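Local coordinates for protein UDP-N-acetylglucosamine 4,6-dehydratase (Vibrio fischeri, PDB 3PVZ) that binds NAD and probably acts as a lyase that removes water from the sugar of UDP-N-acetylglucosamine, at residues S31-S36 against K53-R58; D79-F84 against G89-F94; Y115-S120 against M246-G251. All coordinates share one frame; numbering follows the deposited sequence.

Contact 1: S31-S36 against K53-R58. With NA (sodium ion), chain I.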
loop_
_atom_site.group_PDB
_atom_site.type_symbol
_atom_site.label_atom_id
_atom_site.label_comp_id
_atom_site.label_asym_id
_atom_site.label_seq_id
_atom_site.Cartn_x
_atom_site.Cartn_y
_atom_site.Cartn_z
ATOM N N SER A 31 -11.623 12.140 28.495
ATOM C CA SER A 31 -10.656 12.296 29.562
ATOM C C SER A 31 -9.379 11.538 29.247
ATOM O O SER A 31 -8.308 12.136 29.344
ATOM C CB SER A 31 -11.254 11.868 30.897
ATOM O OG SER A 31 -10.246 11.760 31.869
ATOM N N VAL A 32 -9.459 10.265 28.845
ATOM C CA VAL A 32 -8.275 9.461 28.572
ATOM C C VAL A 32 -7.477 9.966 27.363
ATOM O O VAL A 32 -6.287 10.234 27.486
ATOM C CB VAL A 32 -8.591 7.964 28.415
ATOM C CG1 VAL A 32 -7.382 7.181 27.854
ATOM C CG2 VAL A 32 -9.025 7.338 29.815
ATOM N N VAL A 33 -8.152 10.212 26.244
ATOM C CA VAL A 33 -7.497 10.620 25.028
ATOM C C VAL A 33 -6.777 11.964 25.211
ATOM O O VAL A 33 -5.647 12.176 24.729
ATOM C CB VAL A 33 -8.507 10.738 23.867
ATOM C CG1 VAL A 33 -7.852 11.364 22.663
ATOM C CG2 VAL A 33 -9.062 9.360 23.526
ATOM N N SER A 34 -7.437 12.880 25.907
ATOM C CA SER A 34 -6.861 14.200 26.139
ATOM C C SER A 34 -5.548 14.175 26.995
ATOM O O SER A 34 -4.775 15.134 26.980
ATOM C CB SER A 34 -7.902 15.112 26.805
ATOM O OG SER A 34 -7.923 14.852 28.228
ATOM N N GLN A 35 -5.329 13.125 27.774
ATOM C CA GLN A 35 -4.076 13.001 28.535
ATOM C C GLN A 35 -3.179 11.866 28.078
ATOM O O GLN A 35 -2.279 11.392 28.863
ATOM C CB GLN A 35 -4.321 12.830 30.073
ATOM C CG GLN A 35 -5.581 12.261 30.503
ATOM C CD GLN A 35 -5.715 12.158 32.047
ATOM O OE1 GLN A 35 -4.717 11.988 32.766
ATOM N NE2 GLN A 35 -6.932 12.276 32.533
ATOM N N SER A 36 -3.391 11.367 26.876
ATOM C CA SER A 36 -2.580 10.231 26.442
ATOM C C SER A 36 -1.973 10.451 25.082
ATOM O O SER A 36 -2.394 11.343 24.263
ATOM C CB SER A 36 -3.388 8.919 26.481
ATOM O OG SER A 36 -4.065 8.821 27.707
ATOM N N LYS A 53 -9.023 8.824 13.252
ATOM C CA LYS A 53 -10.061 9.856 13.342
ATOM C C LYS A 53 -10.778 9.749 14.693
ATOM O O LYS A 53 -10.918 10.746 15.367
ATOM C CB LYS A 53 -11.025 9.726 12.215
ATOM C CG LYS A 53 -10.332 10.000 10.897
ATOM C CD LYS A 53 -11.275 10.367 9.819
ATOM C CE LYS A 53 -12.046 9.183 9.348
ATOM N NZ LYS A 53 -12.944 9.595 8.202
ATOM N N GLU A 54 -11.158 8.556 15.123
ATOM C CA GLU A 54 -11.753 8.457 16.439
ATOM C C GLU A 54 -10.902 9.052 17.535
ATOM O O GLU A 54 -11.425 9.615 18.472
ATOM C CB GLU A 54 -12.144 7.016 16.810
ATOM C CG GLU A 54 -13.251 6.471 15.989
ATOM C CD GLU A 54 -14.528 7.264 16.135
ATOM O OE1 GLU A 54 -15.025 7.336 17.270
ATOM O OE2 GLU A 54 -15.065 7.753 15.126
ATOM N N ILE A 55 -9.603 8.951 17.422
ATOM C CA ILE A 55 -8.703 9.509 18.417
ATOM C C ILE A 55 -8.630 11.032 18.217
ATOM O O ILE A 55 -8.836 11.822 19.146
ATOM C CB ILE A 55 -7.268 8.849 18.332
ATOM C CG1 ILE A 55 -7.364 7.354 18.580
ATOM C CG2 ILE A 55 -6.273 9.577 19.271
ATOM C CD1 ILE A 55 -5.971 6.552 18.498
ATOM N N PHE A 56 -8.363 11.441 16.986
ATOM C CA PHE A 56 -8.159 12.842 16.691
ATOM C C PHE A 56 -9.318 13.752 17.165
ATOM O O PHE A 56 -9.082 14.834 17.688
ATOM C CB PHE A 56 -7.946 13.021 15.187
ATOM C CG PHE A 56 -7.460 14.387 14.821
ATOM C CD1 PHE A 56 -8.347 15.413 14.666
ATOM C CD2 PHE A 56 -6.114 14.652 14.680
ATOM C CE1 PHE A 56 -7.909 16.682 14.360
ATOM C CE2 PHE A 56 -5.663 15.942 14.342
ATOM C CZ PHE A 56 -6.594 16.951 14.184
ATOM N N LYS A 57 -10.554 13.327 16.958
ATOM C CA LYS A 57 -11.724 14.153 17.262
ATOM C C LYS A 57 -11.916 14.307 18.773
ATOM O O LYS A 57 -12.696 15.157 19.213
ATOM C CB LYS A 57 -12.986 13.536 16.616
ATOM C CG LYS A 57 -13.448 12.203 17.168
ATOM C CD LYS A 57 -14.870 11.784 16.696
ATOM C CE LYS A 57 -14.855 11.005 15.393
ATOM N NZ LYS A 57 -16.209 10.321 15.070
ATOM N N ARG A 58 -11.237 13.466 19.560
ATOM C CA ARG A 58 -11.288 13.559 21.026
ATOM C C ARG A 58 -10.046 14.255 21.621
ATOM O O ARG A 58 -9.731 14.101 22.826
ATOM C CB ARG A 58 -11.436 12.164 21.599
ATOM C CG ARG A 58 -12.864 11.605 21.300
ATOM C CD ARG A 58 -13.056 10.260 21.843
ATOM N NE ARG A 58 -14.424 9.806 21.637
ATOM C CZ ARG A 58 -14.868 9.133 20.553
ATOM N NH1 ARG A 58 -14.063 8.811 19.529
ATOM N NH2 ARG A 58 -16.146 8.784 20.477
HETATM NA NA NA I . -0.662 11.055 30.737
HETATM O O HOH W 1 -2.206 10.837 32.322
HETATM O O HOH W 2 0.825 10.393 29.136
#

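Contact 2: D79-F84 against G89-F94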
loop_
_atom_site.group_PDB
_atom_site.type_symbol
_atom_site.label_atom_id
_atom_site.label_comp_id
_atom_site.label_asym_id
_atom_site.label_seq_id
_atom_site.Cartn_x
_atom_site.Cartn_y
_atom_site.Cartn_z
ATOM N N ASP A 79 -8.879 14.611 4.870
ATOM C CA ASP A 79 -10.104 14.247 5.554
ATOM C C ASP A 79 -10.157 14.793 7.012
ATOM O O ASP A 79 -11.182 15.309 7.492
ATOM C CB ASP A 79 -10.128 12.711 5.576
ATOM C CG ASP A 79 -11.461 12.140 5.921
ATOM O OD1 ASP A 79 -12.423 12.914 6.175
ATOM O OD2 ASP A 79 -11.544 10.890 5.940
ATOM N N ILE A 80 -9.065 14.641 7.745
ATOM C CA ILE A 80 -9.026 15.131 9.115
ATOM C C ILE A 80 -9.150 16.658 9.112
ATOM O O ILE A 80 -9.859 17.220 9.931
ATOM C CB ILE A 80 -7.733 14.728 9.839
ATOM C CG1 ILE A 80 -7.871 13.291 10.337
ATOM C CG2 ILE A 80 -7.441 15.681 11.011
ATOM C CD1 ILE A 80 -6.584 12.673 10.783
ATOM N N ARG A 81 -8.456 17.325 8.199
ATOM C CA ARG A 81 -8.518 18.788 8.158
ATOM C C ARG A 81 -9.936 19.269 7.903
ATOM O O ARG A 81 -10.396 20.180 8.565
ATOM C CB ARG A 81 -7.563 19.401 7.127
ATOM C CG ARG A 81 -6.067 18.987 7.295
ATOM C CD ARG A 81 -5.201 19.800 8.280
ATOM N NE ARG A 81 -5.421 19.452 9.688
ATOM C CZ ARG A 81 -4.499 19.019 10.560
ATOM N NH1 ARG A 81 -4.875 18.761 11.813
ATOM N NH2 ARG A 81 -3.219 18.859 10.222
ATOM N N SER A 82 -10.650 18.647 6.983
ATOM C CA SER A 82 -11.982 19.153 6.669
ATOM C C SER A 82 -13.051 18.683 7.657
ATOM O O SER A 82 -13.991 19.400 7.935
ATOM C CB SER A 82 -12.369 18.854 5.218
ATOM O OG SER A 82 -12.188 17.494 4.883
ATOM N N SER A 83 -12.891 17.499 8.217
ATOM C CA SER A 83 -13.811 17.036 9.243
ATOM C C SER A 83 -13.623 17.738 10.584
ATOM O O SER A 83 -14.606 18.111 11.202
ATOM C CB SER A 83 -13.675 15.535 9.463
ATOM O OG SER A 83 -14.065 14.837 8.299
ATOM N N PHE A 84 -12.372 17.880 11.048
ATOM C CA PHE A 84 -12.124 18.253 12.448
ATOM C C PHE A 84 -11.279 19.469 12.624
ATOM O O PHE A 84 -11.337 20.115 13.659
ATOM C CB PHE A 84 -11.485 17.088 13.195
ATOM C CG PHE A 84 -12.178 15.763 12.974
ATOM C CD1 PHE A 84 -13.544 15.644 13.145
ATOM C CD2 PHE A 84 -11.435 14.622 12.660
ATOM C CE1 PHE A 84 -14.187 14.413 12.957
ATOM C CE2 PHE A 84 -12.059 13.373 12.468
ATOM C CZ PHE A 84 -13.415 13.260 12.608
ATOM N N GLY A 89 -2.190 19.566 20.261
ATOM C CA GLY A 89 -1.296 18.446 20.598
ATOM C C GLY A 89 -0.450 18.022 19.424
ATOM O O GLY A 89 -0.447 18.661 18.375
ATOM N N ASP A 90 0.333 16.970 19.651
ATOM C CA ASP A 90 1.427 16.646 18.785
ATOM C C ASP A 90 0.896 15.626 17.789
ATOM O O ASP A 90 0.985 14.402 18.037
ATOM C CB ASP A 90 2.558 16.102 19.676
ATOM C CG ASP A 90 3.756 15.605 18.924
ATOM O OD1 ASP A 90 3.849 15.783 17.692
ATOM O OD2 ASP A 90 4.636 15.009 19.597
ATOM N N PHE A 91 0.370 16.139 16.666
ATOM C CA PHE A 91 -0.129 15.314 15.569
ATOM C C PHE A 91 0.873 15.305 14.402
ATOM O O PHE A 91 1.233 16.345 13.859
ATOM C CB PHE A 91 -1.495 15.817 15.046
ATOM C CG PHE A 91 -1.997 15.014 13.891
ATOM C CD1 PHE A 91 -2.389 13.736 14.067
ATOM C CD2 PHE A 91 -1.980 15.527 12.600
ATOM C CE1 PHE A 91 -2.824 12.952 13.014
ATOM C CE2 PHE A 91 -2.393 14.751 11.554
ATOM C CZ PHE A 91 -2.832 13.450 11.773
ATOM N N GLN A 92 1.368 14.125 14.060
ATOM C CA GLN A 92 2.338 13.976 12.966
ATOM C C GLN A 92 2.181 12.629 12.278
ATOM O O GLN A 92 1.876 11.617 12.908
ATOM C CB GLN A 92 3.766 14.118 13.460
ATOM C CG GLN A 92 4.136 15.417 14.187
ATOM C CD GLN A 92 5.640 15.481 14.465
ATOM O OE1 GLN A 92 6.425 15.572 13.511
ATOM N NE2 GLN A 92 6.055 15.326 15.772
ATOM N N THR A 93 2.512 12.624 10.991
ATOM C CA THR A 93 2.433 11.459 10.173
ATOM C C THR A 93 3.823 11.161 9.577
ATOM O O THR A 93 4.593 12.043 9.303
ATOM C CB THR A 93 1.391 11.684 9.058
ATOM O OG1 THR A 93 1.911 12.671 8.173
ATOM C CG2 THR A 93 0.068 12.188 9.654
ATOM N N PHE A 94 4.106 9.886 9.334
ATOM C CA PHE A 94 5.421 9.396 8.961
ATOM C C PHE A 94 5.177 8.246 8.019
ATOM O O PHE A 94 4.617 7.211 8.417
ATOM C CB PHE A 94 6.190 8.824 10.229
ATOM C CG PHE A 94 6.448 9.860 11.322
ATOM C CD1 PHE A 94 7.562 10.664 11.281
ATOM C CD2 PHE A 94 5.528 10.061 12.343
ATOM C CE1 PHE A 94 7.773 11.655 12.228
ATOM C CE2 PHE A 94 5.720 11.004 13.315
ATOM C CZ PHE A 94 6.858 11.819 13.277
#

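Contact 3: Y115-S120 against M246-G251. With NAD (nicotinamide-adenine-dinucleotide), chain E.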
loop_
_atom_site.group_PDB
_atom_site.type_symbol
_atom_site.label_atom_id
_atom_site.label_comp_id
_atom_site.label_asym_id
_atom_site.label_seq_id
_atom_site.Cartn_x
_atom_site.Cartn_y
_atom_site.Cartn_z
ATOM N N TYR A 115 -0.341 4.391 24.288
ATOM C CA TYR A 115 -1.144 3.422 23.591
ATOM C C TYR A 115 -0.596 3.273 22.181
ATOM O O TYR A 115 -0.409 4.263 21.446
ATOM C CB TYR A 115 -2.601 3.853 23.512
ATOM C CG TYR A 115 -3.366 3.987 24.833
ATOM C CD1 TYR A 115 -3.951 2.890 25.415
ATOM C CD2 TYR A 115 -3.572 5.244 25.429
ATOM C CE1 TYR A 115 -4.651 2.994 26.610
ATOM C CE2 TYR A 115 -4.248 5.364 26.573
ATOM C CZ TYR A 115 -4.793 4.231 27.179
ATOM O OH TYR A 115 -5.464 4.321 28.358
ATOM N N VAL A 116 -0.315 2.026 21.814
ATOM C CA VAL A 116 0.216 1.708 20.491
ATOM C C VAL A 116 -0.807 0.799 19.800
ATOM O O VAL A 116 -1.179 -0.204 20.356
ATOM C CB VAL A 116 1.601 1.055 20.584
ATOM C CG1 VAL A 116 2.101 0.692 19.164
ATOM C CG2 VAL A 116 2.584 2.017 21.327
ATOM N N LEU A 117 -1.300 1.218 18.627
ATOM C CA LEU A 117 -2.333 0.499 17.888
ATOM C C LEU A 117 -1.738 0.039 16.551
ATOM O O LEU A 117 -1.144 0.832 15.830
ATOM C CB LEU A 117 -3.550 1.406 17.633
ATOM C CG LEU A 117 -4.368 1.867 18.844
ATOM C CD1 LEU A 117 -3.697 3.089 19.512
ATOM C CD2 LEU A 117 -5.813 2.219 18.471
ATOM N N ASN A 118 -1.821 -1.250 16.261
ATOM C CA ASN A 118 -1.272 -1.801 15.029
ATOM C C ASN A 118 -2.380 -2.317 14.143
ATOM O O ASN A 118 -2.937 -3.379 14.394
ATOM C CB ASN A 118 -0.285 -2.915 15.357
ATOM C CG ASN A 118 0.484 -3.452 14.124
ATOM O OD1 ASN A 118 0.284 -3.029 13.008
ATOM N ND2 ASN A 118 1.424 -4.336 14.376
ATOM N N LEU A 119 -2.697 -1.544 13.105
ATOM C CA LEU A 119 -3.677 -1.924 12.125
ATOM C C LEU A 119 -2.944 -2.157 10.813
ATOM O O LEU A 119 -3.540 -2.072 9.760
ATOM C CB LEU A 119 -4.736 -0.805 11.917
ATOM C CG LEU A 119 -5.779 -0.641 13.034
ATOM C CD1 LEU A 119 -6.463 -1.983 13.357
ATOM C CD2 LEU A 119 -5.160 0.017 14.273
ATOM N N SER A 120 -1.659 -2.517 10.876
ATOM C CA SER A 120 -0.908 -2.794 9.654
ATOM C C SER A 120 -0.965 -4.299 9.408
ATOM O O SER A 120 -1.036 -5.066 10.356
ATOM C CB SER A 120 0.524 -2.293 9.777
ATOM O OG SER A 120 1.309 -3.197 10.558
HETATM N N MSE A 246 -12.383 1.381 21.665
HETATM C CA MSE A 246 -12.980 0.811 22.868
HETATM C C MSE A 246 -12.108 -0.312 23.396
HETATM O O MSE A 246 -11.846 -0.371 24.578
HETATM C CB MSE A 246 -14.384 0.285 22.594
HETATM C CG MSE A 246 -15.436 1.327 22.340
HETATM SE SE MSE A 246 -15.810 2.447 23.846
HETATM C CE MSE A 246 -16.411 1.095 25.101
ATOM N N SER A 247 -11.625 -1.178 22.504
ATOM C CA SER A 247 -10.761 -2.253 22.934
ATOM C C SER A 247 -9.471 -1.632 23.442
ATOM O O SER A 247 -8.993 -1.969 24.511
ATOM C CB SER A 247 -10.486 -3.234 21.820
ATOM O OG SER A 247 -9.557 -4.206 22.239
ATOM N N CYS A 248 -8.941 -0.686 22.684
ATOM C CA CYS A 248 -7.745 0.068 23.120
ATOM C C CYS A 248 -7.806 0.645 24.532
ATOM O O CYS A 248 -6.908 0.411 25.335
ATOM C CB CYS A 248 -7.402 1.232 22.163
ATOM S SG CYS A 248 -5.767 1.887 22.546
ATOM N N ILE A 249 -8.813 1.467 24.799
ATOM C CA ILE A 249 -8.892 2.180 26.048
ATOM C C ILE A 249 -9.447 1.294 27.170
ATOM O O ILE A 249 -8.902 1.289 28.256
ATOM C CB ILE A 249 -9.845 3.370 25.969
ATOM C CG1 ILE A 249 -9.439 4.354 24.866
ATOM C CG2 ILE A 249 -9.962 4.035 27.397
ATOM C CD1 ILE A 249 -8.077 4.931 24.986
ATOM N N PHE A 250 -10.495 0.529 26.885
ATOM C CA PHE A 250 -11.208 -0.284 27.899
ATOM C C PHE A 250 -10.880 -1.787 27.934
ATOM O O PHE A 250 -11.260 -2.463 28.867
ATOM C CB PHE A 250 -12.731 -0.101 27.731
ATOM C CG PHE A 250 -13.189 1.334 27.943
ATOM C CD1 PHE A 250 -13.197 1.886 29.212
ATOM C CD2 PHE A 250 -13.563 2.121 26.879
ATOM C CE1 PHE A 250 -13.598 3.202 29.439
ATOM C CE2 PHE A 250 -14.001 3.479 27.077
ATOM C CZ PHE A 250 -14.001 4.019 28.340
ATOM N N GLY A 251 -10.192 -2.309 26.938
ATOM C CA GLY A 251 -9.850 -3.714 26.931
ATOM C C GLY A 251 -8.854 -4.091 28.036
ATOM O O GLY A 251 -7.861 -3.366 28.293
HETATM P PA NAD E . -5.696 -2.207 4.838
HETATM O O1A NAD E . -5.058 -2.876 3.664
HETATM O O2A NAD E . -6.607 -1.110 4.375
HETATM O O5B NAD E . -4.646 -1.335 5.654
HETATM C C5B NAD E . -3.457 -2.028 6.093
HETATM C C4B NAD E . -2.445 -0.890 6.264
HETATM O O4B NAD E . -1.193 -1.349 6.728
HETATM C C3B NAD E . -2.204 -0.178 4.894
HETATM O O3B NAD E . -2.402 1.217 4.998
HETATM C C2B NAD E . -0.734 -0.545 4.581
HETATM O O2B NAD E . -0.064 0.379 3.732
HETATM C C1B NAD E . -0.212 -0.624 6.034
HETATM N N9A NAD E . 1.028 -1.383 6.100
HETATM C C8A NAD E . 1.244 -2.627 5.649
HETATM N N7A NAD E . 2.477 -2.977 5.816
HETATM C C5A NAD E . 3.091 -1.956 6.487
HETATM C C6A NAD E . 4.387 -1.727 6.941
HETATM N N6A NAD E . 5.295 -2.747 6.791
HETATM N N1A NAD E . 4.694 -0.580 7.538
HETATM C C2A NAD E . 3.784 0.378 7.679
HETATM N N3A NAD E . 2.561 0.212 7.242
HETATM C C4A NAD E . 2.186 -0.918 6.657
HETATM O O3 NAD E . -6.407 -3.324 5.752
HETATM P PN NAD E . -7.652 -2.892 6.710
HETATM O O1N NAD E . -8.968 -3.178 6.006
HETATM O O2N NAD E . -7.647 -1.563 7.345
HETATM O O5D NAD E . -7.576 -4.139 7.790
HETATM C C5D NAD E . -6.569 -3.921 8.767
HETATM C C4D NAD E . -6.515 -5.130 9.708
HETATM O O4D NAD E . -7.869 -5.552 10.064
HETATM C C3D NAD E . -5.881 -6.336 8.979
HETATM O O3D NAD E . -5.218 -7.253 9.879
HETATM C C2D NAD E . -7.115 -7.094 8.439
HETATM O O2D NAD E . -6.850 -8.486 8.212
HETATM C C1D NAD E . -8.102 -6.908 9.590
HETATM N N1N NAD E . -9.497 -7.120 9.174
HETATM C C2N NAD E . -10.009 -6.320 8.231
HETATM C C3N NAD E . -11.317 -6.463 7.815
HETATM C C7N NAD E . -11.889 -5.611 6.758
HETATM O O7N NAD E . -13.036 -5.874 6.405
HETATM N N7N NAD E . -11.205 -4.619 6.169
HETATM C C4N NAD E . -12.123 -7.471 8.398
HETATM C C5N NAD E . -11.561 -8.267 9.383
HETATM C C6N NAD E . -10.228 -8.078 9.751
HETATM O O HOH W 3 -6.679 2.291 29.282
#

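Contact 1: S31-S36 against K53-R58
V33 sets one methyl, CG1, against I55 and R58, where helix 46-56 gives way to the following turn, and nearly all of the contact gathers round that branch. The apolar part comes first: CG1 lies 4.1 Å from I55 CG2 and 3.8 Å from R58 CB, so it is bordered by a branched side chain and by the CB methylene of R58. CG1 stands anti to the backbone N (chi1 171°), which carries it across the gap. The same methyl also sits against backbone oxygens, 3.3 Å from R58 O.

The charged groups turn to partners other than the facing segment. R58 turns its guanidinium away from V33, where NH1 gives a nearly straight bond of 2.9 Å to E54 OE1, arriving from above the carboxylate plane, and a second bond to E54 O. K57 NZ takes E54 OE2 at 2.8 Å, completing a salt-bridge network, while R58 NE pairs with E26. On the other segment, Q35 O binds a sodium ion at 2.5 Å.

In the Rossmann-type fold the contact brings together the C-terminal parts of helices 19-34 and 46-56. F38 of strand 37-41 touches both V33 and I55, and helix 237-250 meets V32 through I249 and R58 through L245.

Contact 2: D79-F84 against G89-F94
I80 and F91 reach for each other from opposite directions, the isoleucine from helix 70-83 and the phenylalanine from strand 90-94, the outermost strand of the sheet in this chain. The apolar part of the contact is the meeting of I80 CD1 with F91 CZ at 4.0 Å, the methyl lying oblique to the ring. F91 holds CG anti to its own N (chi1 178°), carrying the ring off the strand toward the helix, and the two side chains together span a gap of 11.0 Å between I80 CA and F91 CA. F56 of helix 46-56 sets its ring edge-to-face with that of F91.

R81 adds a second, looser approach to the same ring. Its chain is kinked at chi2 and chi3 (-85° and 78°), bringing NH2 to 4.3 Å from F91 CD2, again obliquely, while NH1 bonds to G85 O in the loop between the segments. Within the helix, S83 OG bonds to D79 O at 3.0 Å; this carbonyl also takes S83 N, from the other face of its plane. On the strand, Q92 NE2 reaches the syn lone pair of D90 OD1.

The segments belong to the beta-alpha-beta unit of strand 62-66, helix 70-83 and strand 90-94. Chemically, the contact between them is van der Waals in character: F91 supplies hydrocarbon to both partners, and the guanidinium approaches the ring obliquely, with NH1 held by G85 O.

Contact 3: Y115-S120 against M246-G251
Strand 115-118 and helix 246-250 run roughly antiparallel, at 154°, with their axes 9.8 Å apart. This is helix-on-sheet packing in a Rossmann-type fold: the strand is an inner one in the parallel part of the large mixed sheet, and the helix lies against its face.

C248 is the centre of the contact. Its SG, anti to the backbone N (chi1 -168°), points into the angle between Y115 and L117, 3.5 Å from Y115 CD1 and 3.9 Å from L117 CD1. Toward the tyrosine this is an oblique sulfur-aromatic contact. I249 comes over one face of the same ring, its side chain crossing that of Y115 at about a right angle; CD1 stands 4.2 Å from the ring centroid, a CH-pi contact.

Where the strand gives way to loop, N118 OD1 accepts from S120 N in an Asx turn, and S120 OG reaches the same oxygen in the carbonyl plane, on a lone pair. The turn lies beside the cofactor and probably helps fix the backbone there, with S120 CA 3.3 Å from NAD O4B.

At the other end, Y115 OH bonds to K158 NZ and, at 2.5 Å, to a water lying in the plane of the ring; that water donates to I249 O at 2.6 Å.

The three contacts follow one another along the chain, and all border the large mixed sheet. Contacts 1 and 2 have centres 12 Å apart, and helix 46-56 of contact 1 packs against contact 2: its K53 makes a salt bridge to D79, NZ to OD2 at 3.0 Å, and F56 packs on I80, R81 and F84. Contact 1 lies equally far, centre to centre, from contact 3, where V32 and S36 both touch Y115. Contacts 2 and 3 are 18 Å apart between centres and do not touch; contact 1 bridges them. All three lie in the Rossmann-type part of the chain, and the strand of contact 3 leads to the NAD pocket.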